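Local coordinates for B-type flagellar hook-associated protein 2 (Pseudomonas aeruginosa, PDB 5FHY), which caps the growing tip of the flagellar filament, promoting flagellin polymerization there and preventing exported subunits from leaking away unassembled, at residues B[36-50]-B[164-178]. Sequence-based numbering, arbitrary orientation.
Sequences YQIQVNSLATSSKIA and AGYVTKAANGEITVD
Lys48 and Val167 meet at a classic beta bulge, where the Lys48 carbonyl accepts two N-H groups: Val167 N reaches Lys48 O at 2.6 Å, and Thr168 N lies in the plane of the same carbonyl, on a lone pair. At the bulge the CB of Val167 points toward the opposing segment and lies 3.8 Å from Lys48 CG. Lys48 runs its CG anti to the backbone N (chi1 176°) and stays extended beyond it, so the aliphatic stem passes obliquely beside Val167 before the ammonium leads away. The latter forms a cation-pi interaction with Tyr36 of a neighbouring subunit. Thr168 adds a side-chain tie, its OG1 donating to Ser46 O at 2.7 Å.

Thr176, at the other end, pairs with Gln39 through two reciprocal backbone hydrogen bonds, Gln39 N to Thr176 O and Thr176 N to Gln39 O, each 3.1 Å. Its hydroxyl, held between backbone N and carbonyl carbon (chi1 73°), packs against the methylene side of Gln39, where Thr176 OG1 lies 3.2 Å from Gln39 CB. A water hydrogen-bonded to Thr176 OG1 donates to Gln37 O.

A second classic bulge sets Asn41 and Ser42 both opposite Glu174. The Glu174 carbonyl takes Asn41 N at 3.0 Å and, weakly, Ser42 N. Beyond the backbone, the extended Glu174 side chain brings OE1 within 3.4 Å of Asn41 ND2, a straight but weak bond between groups whose planes stand 78° apart.

The two segments thus run antiparallel through both four-stranded sheets of this central part of the cap protein; between the sheets they stay paired, Thr45 N bonding to Ala171 O at 2.9 Å. At one end, strands 36-42 and 173-177 are the inner pair, between 210-215 and 180-184; at the other, 48-50 lies between 114-121 and 165-166.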
ATOM      1  N   TYR B  36       6.173  28.828 -40.353  1.00 89.22           N
ATOM      2  CA  TYR B  36       7.442  29.244 -40.933  1.00 84.59           C
ATOM      3  C   TYR B  36       8.436  28.097 -40.982  1.00 81.39           C
ATOM      4  O   TYR B  36       8.594  27.351 -40.017  1.00 79.49           O
ATOM      5  CB  TYR B  36       8.042  30.409 -40.140  1.00 81.16           C
ATOM      6  CG  TYR B  36       7.117  31.597 -39.988  1.00 80.89           C
ATOM      7  CD1 TYR B  36       7.060  32.584 -40.965  1.00 76.35           C
ATOM      8  CD2 TYR B  36       6.303  31.734 -38.864  1.00 76.52           C
ATOM      9  CE1 TYR B  36       6.220  33.673 -40.835  1.00 79.06           C
ATOM     10  CE2 TYR B  36       5.457  32.822 -38.724  1.00 72.63           C
ATOM     11  CZ  TYR B  36       5.421  33.789 -39.714  1.00 77.30           C
ATOM     12  OH  TYR B  36       4.585  34.877 -39.587  1.00 80.70           O
ATOM     13  N   GLN B  37       9.108  27.960 -42.118  1.00 72.95           N
ATOM     14  CA  GLN B  37      10.168  26.979 -42.247  1.00 69.10           C
ATOM     15  C   GLN B  37      11.499  27.655 -41.962  1.00 73.88           C
ATOM     16  O   GLN B  37      11.875  28.624 -42.625  1.00 69.29           O
ATOM     17  CB  GLN B  37      10.157  26.349 -43.638  1.00 69.57           C
ATOM     18  CG  GLN B  37       8.901  25.543 -43.924  1.00 72.36           C
ATOM     19  CD  GLN B  37       8.772  24.329 -43.027  1.00 82.19           C
ATOM     20  OE1 GLN B  37       8.040  24.352 -42.036  1.00 92.09           O
ATOM     21  NE2 GLN B  37       9.478  23.260 -43.373  1.00 87.11           N
ATOM     22  N   ILE B  38      12.221  27.126 -40.984  1.00 69.11           N
ATOM     23  CA  ILE B  38      13.406  27.797 -40.484  1.00 73.91           C
ATOM     24  C   ILE B  38      14.639  26.913 -40.570  1.00 73.85           C
ATOM     25  O   ILE B  38      14.609  25.746 -40.186  1.00 77.21           O
ATOM     26  CB  ILE B  38      13.207  28.247 -39.021  1.00 81.23           C
ATOM     27  CG1 ILE B  38      11.985  29.160 -38.908  1.00 85.51           C
ATOM     28  CG2 ILE B  38      14.449  28.951 -38.494  1.00 79.65           C
ATOM     29  CD1 ILE B  38      11.909  29.924 -37.608  1.00 83.80           C
ATOM     30  N   GLN B  39      15.720  27.479 -41.090  1.00 64.24           N
ATOM     31  CA  GLN B  39      17.013  26.820 -41.072  1.00 79.66           C
ATOM     32  C   GLN B  39      17.949  27.640 -40.198  1.00 76.42           C
ATOM     33  O   GLN B  39      17.840  28.861 -40.139  1.00 73.38           O
ATOM     34  CB  GLN B  39      17.590  26.686 -42.487  1.00 85.59           C
ATOM     35  CG  GLN B  39      16.792  25.797 -43.434  1.00 94.57           C
ATOM     36  CD  GLN B  39      17.457  25.639 -44.796  1.00102.09           C
ATOM     37  OE1 GLN B  39      18.651  25.898 -44.956  1.00104.74           O
ATOM     38  NE2 GLN B  39      16.677  25.218 -45.789  1.00105.98           N
ATOM     39  N   VAL B  40      18.871  26.968 -39.521  1.00 81.20           N
ATOM     40  CA  VAL B  40      19.934  27.656 -38.805  1.00 85.73           C
ATOM     41  C   VAL B  40      21.258  27.227 -39.423  1.00 94.15           C
ATOM     42  O   VAL B  40      21.681  26.087 -39.256  1.00104.95           O
ATOM     43  CB  VAL B  40      19.916  27.343 -37.297  1.00 84.18           C
ATOM     44  CG1 VAL B  40      21.140  27.949 -36.616  1.00 85.86           C
ATOM     45  CG2 VAL B  40      18.628  27.860 -36.664  1.00 78.03           C
ATOM     46  N   ASN B  41      21.902  28.130 -40.152  1.00 77.44           N
ATOM     47  CA  ASN B  41      23.131  27.783 -40.854  1.00 69.95           C
ATOM     48  C   ASN B  41      24.378  28.012 -40.001  1.00 80.67           C
ATOM     49  O   ASN B  41      25.372  27.302 -40.147  1.00 81.32           O
ATOM     50  CB  ASN B  41      23.245  28.575 -42.158  1.00 67.07           C
ATOM     51  CG  ASN B  41      22.153  28.229 -43.156  1.00 72.67           C
ATOM     52  OD1 ASN B  41      21.566  27.148 -43.109  1.00 79.65           O
ATOM     53  ND2 ASN B  41      21.888  29.143 -44.079  1.00 70.58           N
ATOM     54  N   SER B  42      24.318  29.000 -39.110  1.00 83.57           N
ATOM     55  CA  SER B  42      25.424  29.271 -38.198  1.00 81.67           C
ATOM     56  C   SER B  42      24.982  30.101 -37.000  1.00 79.79           C
ATOM     57  O   SER B  42      23.921  30.722 -37.019  1.00 73.84           O
ATOM     58  CB  SER B  42      26.561  29.987 -38.928  1.00 85.83           C
ATOM     59  OG  SER B  42      26.129  31.220 -39.480  1.00 93.75           O
ATOM     60  N   LEU B  43      25.811  30.101 -35.962  1.00 82.97           N
ATOM     61  CA  LEU B  43      25.554  30.880 -34.755  1.00 78.25           C
ATOM     62  C   LEU B  43      26.417  32.137 -34.707  1.00 81.10           C
ATOM     63  O   LEU B  43      27.488  32.187 -35.315  1.00 79.51           O
ATOM     64  CB  LEU B  43      25.809  30.028 -33.508  1.00 74.03           C
ATOM     65  CG  LEU B  43      25.054  28.702 -33.417  1.00 79.23           C
ATOM     66  CD1 LEU B  43      25.537  27.883 -32.226  1.00 83.47           C
ATOM     67  CD2 LEU B  43      23.558  28.950 -33.334  1.00 85.27           C
ATOM     68  N   ALA B  44      25.947  33.154 -33.990  1.00 79.22           N
ATOM     69  CA  ALA B  44      26.765  34.331 -33.734  1.00 70.83           C
ATOM     70  C   ALA B  44      27.827  33.962 -32.709  1.00 78.98           C
ATOM     71  O   ALA B  44      27.536  33.290 -31.720  1.00 78.82           O
ATOM     72  CB  ALA B  44      25.917  35.492 -33.245  1.00 63.51           C
ATOM     73  N   THR B  45      29.059  34.396 -32.943  1.00 83.66           N
ATOM     74  CA  THR B  45      30.155  34.051 -32.045  1.00 86.32           C
ATOM     75  C   THR B  45      30.816  35.283 -31.444  1.00 84.47           C
ATOM     76  O   THR B  45      30.694  36.391 -31.969  1.00 67.16           O
ATOM     77  CB  THR B  45      31.231  33.213 -32.763  1.00 81.27           C
ATOM     78  OG1 THR B  45      31.784  33.969 -33.847  1.00 93.95           O
ATOM     79  CG2 THR B  45      30.641  31.923 -33.302  1.00 67.29           C
ATOM     80  N   SER B  46      31.512  35.080 -30.330  1.00 87.41           N
ATOM     81  CA  SER B  46      32.243  36.158 -29.681  1.00 81.86           C
ATOM     82  C   SER B  46      33.735  35.927 -29.861  1.00 78.14           C
ATOM     83  O   SER B  46      34.145  34.894 -30.379  1.00 79.14           O
ATOM     84  CB  SER B  46      31.880  36.248 -28.197  1.00 74.16           C
ATOM     85  OG  SER B  46      32.204  35.049 -27.511  1.00 76.78           O
ATOM     86  N   SER B  47      34.547  36.888 -29.442  1.00 78.24           N
ATOM     87  CA  SER B  47      35.982  36.780 -29.651  1.00 80.91           C
ATOM     88  C   SER B  47      36.670  36.096 -28.477  1.00 77.89           C
ATOM     89  O   SER B  47      36.302  36.301 -27.319  1.00 76.50           O
ATOM     90  CB  SER B  47      36.595  38.163 -29.879  1.00 86.13           C
ATOM     91  OG  SER B  47      37.988  38.069 -30.122  1.00 85.80           O
ATOM     92  N   LYS B  48      37.677  35.290 -28.795  1.00 72.27           N
ATOM     93  CA  LYS B  48      38.506  34.637 -27.789  1.00 73.64           C
ATOM     94  C   LYS B  48      39.888  34.420 -28.388  1.00 81.18           C
ATOM     95  O   LYS B  48      40.043  33.715 -29.389  1.00 77.19           O
ATOM     96  CB  LYS B  48      37.890  33.311 -27.328  1.00 69.36           C
ATOM     97  CG  LYS B  48      38.751  32.531 -26.334  1.00 70.88           C
ATOM     98  CD  LYS B  48      38.003  31.352 -25.719  1.00 74.66           C
ATOM     99  CE  LYS B  48      38.906  30.540 -24.796  1.00 80.05           C
ATOM    100  NZ  LYS B  48      38.218  29.357 -24.201  1.00 86.19           N
ATOM    101  N   ILE B  49      40.890  35.048 -27.782  1.00 71.75           N
ATOM    102  CA  ILE B  49      42.235  35.001 -28.329  1.00 77.06           C
ATOM    103  C   ILE B  49      43.237  34.490 -27.311  1.00 74.38           C
ATOM    104  O   ILE B  49      42.954  34.425 -26.114  1.00 82.08           O
ATOM    105  CB  ILE B  49      42.691  36.392 -28.807  1.00 73.57           C
ATOM    106  CG1 ILE B  49      42.977  37.303 -27.610  1.00 81.97           C
ATOM    107  CG2 ILE B  49      41.645  37.013 -29.720  1.00 72.42           C
ATOM    108  CD1 ILE B  49      43.625  38.611 -27.978  1.00 82.50           C
ATOM    109  N   ALA B  50      44.419  34.137 -27.800  1.00 75.58           N
ATOM    110  CA  ALA B  50      45.509  33.695 -26.940  1.00 77.37           C
ATOM    111  C   ALA B  50      46.771  34.440 -27.340  1.00 78.90           C
ATOM    112  O   ALA B  50      47.166  34.425 -28.503  1.00 79.22           O
ATOM    113  CB  ALA B  50      45.711  32.194 -27.043  1.00 77.99           C
ATOM    114  N   ALA B 164      50.992  33.590 -30.964  1.00 73.31           N
ATOM    115  CA  ALA B 164      49.634  33.984 -30.625  1.00 76.08           C
ATOM    116  C   ALA B 164      48.671  33.590 -31.732  1.00 76.95           C
ATOM    117  O   ALA B 164      49.086  33.236 -32.835  1.00 80.66           O
ATOM    118  CB  ALA B 164      49.564  35.481 -30.361  1.00 83.36           C
ATOM    119  N   GLY B 165      47.380  33.643 -31.424  1.00 78.86           N
ATOM    120  CA  GLY B 165      46.350  33.282 -32.378  1.00 83.53           C
ATOM    121  C   GLY B 165      44.973  33.325 -31.749  1.00 83.73           C
ATOM    122  O   GLY B 165      44.844  33.238 -30.529  1.00 82.34           O
ATOM    123  N   TYR B 166      43.935  33.451 -32.570  1.00 85.44           N
ATOM    124  CA  TYR B 166      42.578  33.497 -32.039  1.00 79.28           C
ATOM    125  C   TYR B 166      42.048  32.081 -31.832  1.00 66.66           C
ATOM    126  O   TYR B 166      42.434  31.155 -32.540  1.00 65.85           O
ATOM    127  CB  TYR B 166      41.644  34.310 -32.954  1.00 67.30           C
ATOM    128  CG  TYR B 166      41.417  33.726 -34.334  1.00 65.92           C
ATOM    129  CD1 TYR B 166      40.515  32.684 -34.534  1.00 64.73           C
ATOM    130  CD2 TYR B 166      42.070  34.250 -35.446  1.00 66.26           C
ATOM    131  CE1 TYR B 166      40.310  32.145 -35.792  1.00 63.85           C
ATOM    132  CE2 TYR B 166      41.861  33.727 -36.714  1.00 68.74           C
ATOM    133  CZ  TYR B 166      40.976  32.677 -36.880  1.00 65.51           C
ATOM    134  OH  TYR B 166      40.763  32.153 -38.135  1.00 68.09           O
ATOM    135  N   VAL B 167      41.161  31.925 -30.853  1.00 72.42           N
ATOM    136  CA  VAL B 167      40.500  30.649 -30.607  1.00 75.55           C
ATOM    137  C   VAL B 167      39.143  30.636 -31.309  1.00 80.80           C
ATOM    138  O   VAL B 167      38.782  29.666 -31.974  1.00 86.35           O
ATOM    139  CB  VAL B 167      40.316  30.384 -29.097  1.00 76.13           C
ATOM    140  CG1 VAL B 167      39.511  29.108 -28.867  1.00 68.82           C
ATOM    141  CG2 VAL B 167      41.669  30.295 -28.406  1.00 74.47           C
ATOM    142  N   THR B 168      38.396  31.722 -31.156  1.00 78.54           N
ATOM    143  CA  THR B 168      37.149  31.906 -31.888  1.00 73.60           C
ATOM    144  C   THR B 168      37.115  33.291 -32.513  1.00 75.45           C
ATOM    145  O   THR B 168      37.599  34.258 -31.920  1.00 78.88           O
ATOM    146  CB  THR B 168      35.916  31.746 -30.980  1.00 76.25           C
ATOM    147  OG1 THR B 168      35.888  32.812 -30.024  1.00 88.37           O
ATOM    148  CG2 THR B 168      35.948  30.418 -30.239  1.00 72.91           C
ATOM    149  N   LYS B 169      36.538  33.390 -33.706  1.00 73.24           N
ATOM    150  CA  LYS B 169      36.346  34.690 -34.338  1.00 74.99           C
ATOM    151  C   LYS B 169      34.983  35.231 -33.973  1.00 70.72           C
ATOM    152  O   LYS B 169      33.997  34.501 -34.028  1.00 74.22           O
ATOM    153  CB  LYS B 169      36.453  34.592 -35.863  1.00 84.12           C
ATOM    154  CG  LYS B 169      37.827  34.249 -36.394  1.00 89.43           C
ATOM    155  CD  LYS B 169      38.749  35.455 -36.449  1.00 92.94           C
ATOM    156  CE  LYS B 169      38.383  36.388 -37.593  1.00 95.18           C
ATOM    157  NZ  LYS B 169      39.479  37.351 -37.886  1.00 97.28           N
ATOM    158  N   ALA B 170      34.915  36.508 -33.614  1.00 67.54           N
ATOM    159  CA  ALA B 170      33.622  37.143 -33.423  1.00 76.83           C
ATOM    160  C   ALA B 170      32.963  37.267 -34.792  1.00 76.79           C
ATOM    161  O   ALA B 170      33.597  37.684 -35.759  1.00 69.57           O
ATOM    162  CB  ALA B 170      33.769  38.502 -32.756  1.00 71.13           C
ATOM    163  N   ALA B 171      31.692  36.901 -34.875  1.00 74.26           N
ATOM    164  CA  ALA B 171      31.013  36.878 -36.162  1.00 75.00           C
ATOM    165  C   ALA B 171      29.500  36.854 -36.000  1.00 80.72           C
ATOM    166  O   ALA B 171      28.982  36.468 -34.950  1.00 82.95           O
ATOM    167  CB  ALA B 171      31.471  35.676 -36.974  1.00 63.59           C
ATOM    168  N   ASN B 172      28.792  37.247 -37.053  1.00 68.67           N
ATOM    169  CA  ASN B 172      27.344  37.138 -37.045  1.00 69.31           C
ATOM    170  C   ASN B 172      26.943  35.715 -37.386  1.00 71.68           C
ATOM    171  O   ASN B 172      27.687  34.997 -38.054  1.00 70.02           O
ATOM    172  CB  ASN B 172      26.699  38.102 -38.045  1.00 65.60           C
ATOM    173  CG  ASN B 172      26.723  39.545 -37.582  1.00 68.08           C
ATOM    174  OD1 ASN B 172      27.546  39.941 -36.762  1.00 73.93           O
ATOM    175  ND2 ASN B 172      25.810  40.344 -38.114  1.00 74.08           N
ATOM    176  N   GLY B 173      25.760  35.313 -36.940  1.00 78.84           N
ATOM    177  CA  GLY B 173      25.211  34.030 -37.327  1.00 78.05           C
ATOM    178  C   GLY B 173      24.319  34.222 -38.537  1.00 75.58           C
ATOM    179  O   GLY B 173      24.198  35.333 -39.058  1.00 66.91           O
ATOM    180  N   GLU B 174      23.696  33.143 -38.995  1.00 76.39           N
ATOM    181  CA  GLU B 174      22.787  33.230 -40.128  1.00 78.34           C
ATOM    182  C   GLU B 174      21.629  32.261 -39.978  1.00 81.52           C
ATOM    183  O   GLU B 174      21.818  31.096 -39.629  1.00 77.66           O
ATOM    184  CB  GLU B 174      23.516  32.949 -41.443  1.00 82.17           C
ATOM    185  CG  GLU B 174      22.688  33.277 -42.681  1.00 88.09           C
ATOM    186  CD  GLU B 174      23.401  32.946 -43.980  1.00 91.43           C
ATOM    187  OE1 GLU B 174      23.950  31.831 -44.091  1.00 87.01           O
ATOM    188  OE2 GLU B 174      23.420  33.803 -44.889  1.00100.69           O
ATOM    189  N   ILE B 175      20.428  32.757 -40.245  1.00 82.19           N
ATOM    190  CA  ILE B 175      19.249  31.914 -40.322  1.00 80.49           C
ATOM    191  C   ILE B 175      18.532  32.196 -41.631  1.00 77.48           C
ATOM    192  O   ILE B 175      18.828  33.175 -42.315  1.00 71.69           O
ATOM    193  CB  ILE B 175      18.280  32.156 -39.141  1.00 77.05           C
ATOM    194  CG1 ILE B 175      17.678  33.559 -39.215  1.00 79.07           C
ATOM    195  CG2 ILE B 175      18.985  31.976 -37.806  1.00 79.54           C
ATOM    196  CD1 ILE B 175      16.787  33.893 -38.042  1.00 79.17           C
ATOM    197  N   THR B 176      17.606  31.320 -41.992  1.00 79.65           N
ATOM    198  CA  THR B 176      16.734  31.565 -43.127  1.00 75.07           C
ATOM    199  C   THR B 176      15.298  31.333 -42.682  1.00 75.03           C
ATOM    200  O   THR B 176      15.011  30.380 -41.965  1.00 72.88           O
ATOM    201  CB  THR B 176      17.063  30.661 -44.342  1.00 77.18           C
ATOM    202  OG1 THR B 176      16.630  29.321 -44.083  1.00 83.84           O
ATOM    203  CG2 THR B 176      18.554  30.661 -44.649  1.00 76.73           C
ATOM    204  N   VAL B 177      14.400  32.216 -43.096  1.00 84.16           N
ATOM    205  CA  VAL B 177      12.987  32.060 -42.788  1.00 83.36           C
ATOM    206  C   VAL B 177      12.216  32.022 -44.095  1.00 83.85           C
ATOM    207  O   VAL B 177      12.095  33.034 -44.785  1.00 92.69           O
ATOM    208  CB  VAL B 177      12.456  33.201 -41.899  1.00 72.42           C
ATOM    209  CG1 VAL B 177      10.962  33.026 -41.655  1.00 70.33           C
ATOM    210  CG2 VAL B 177      13.221  33.247 -40.578  1.00 76.61           C
ATOM    211  N   ASP B 178      11.697  30.842 -44.423  1.00 76.34           N
ATOM    212  CA  ASP B 178      11.001  30.607 -45.681  1.00 74.42           C
ATOM    213  C   ASP B 178      11.859  30.968 -46.891  1.00 73.08           C
ATOM    214  O   ASP B 178      11.344  31.399 -47.917  1.00 75.08           O
ATOM    215  CB  ASP B 178       9.688  31.392 -45.713  1.00 62.75           C
ATOM    216  CG  ASP B 178       8.630  30.770 -44.832  1.00 81.64           C
ATOM    217  OD1 ASP B 178       8.647  29.531 -44.684  1.00 82.28           O
ATOM    218  OD2 ASP B 178       7.785  31.513 -44.288  1.00 90.83           O
TER
HETATM  219  O   HOH W   1      14.053  29.423 -44.915  1.00 67.35           O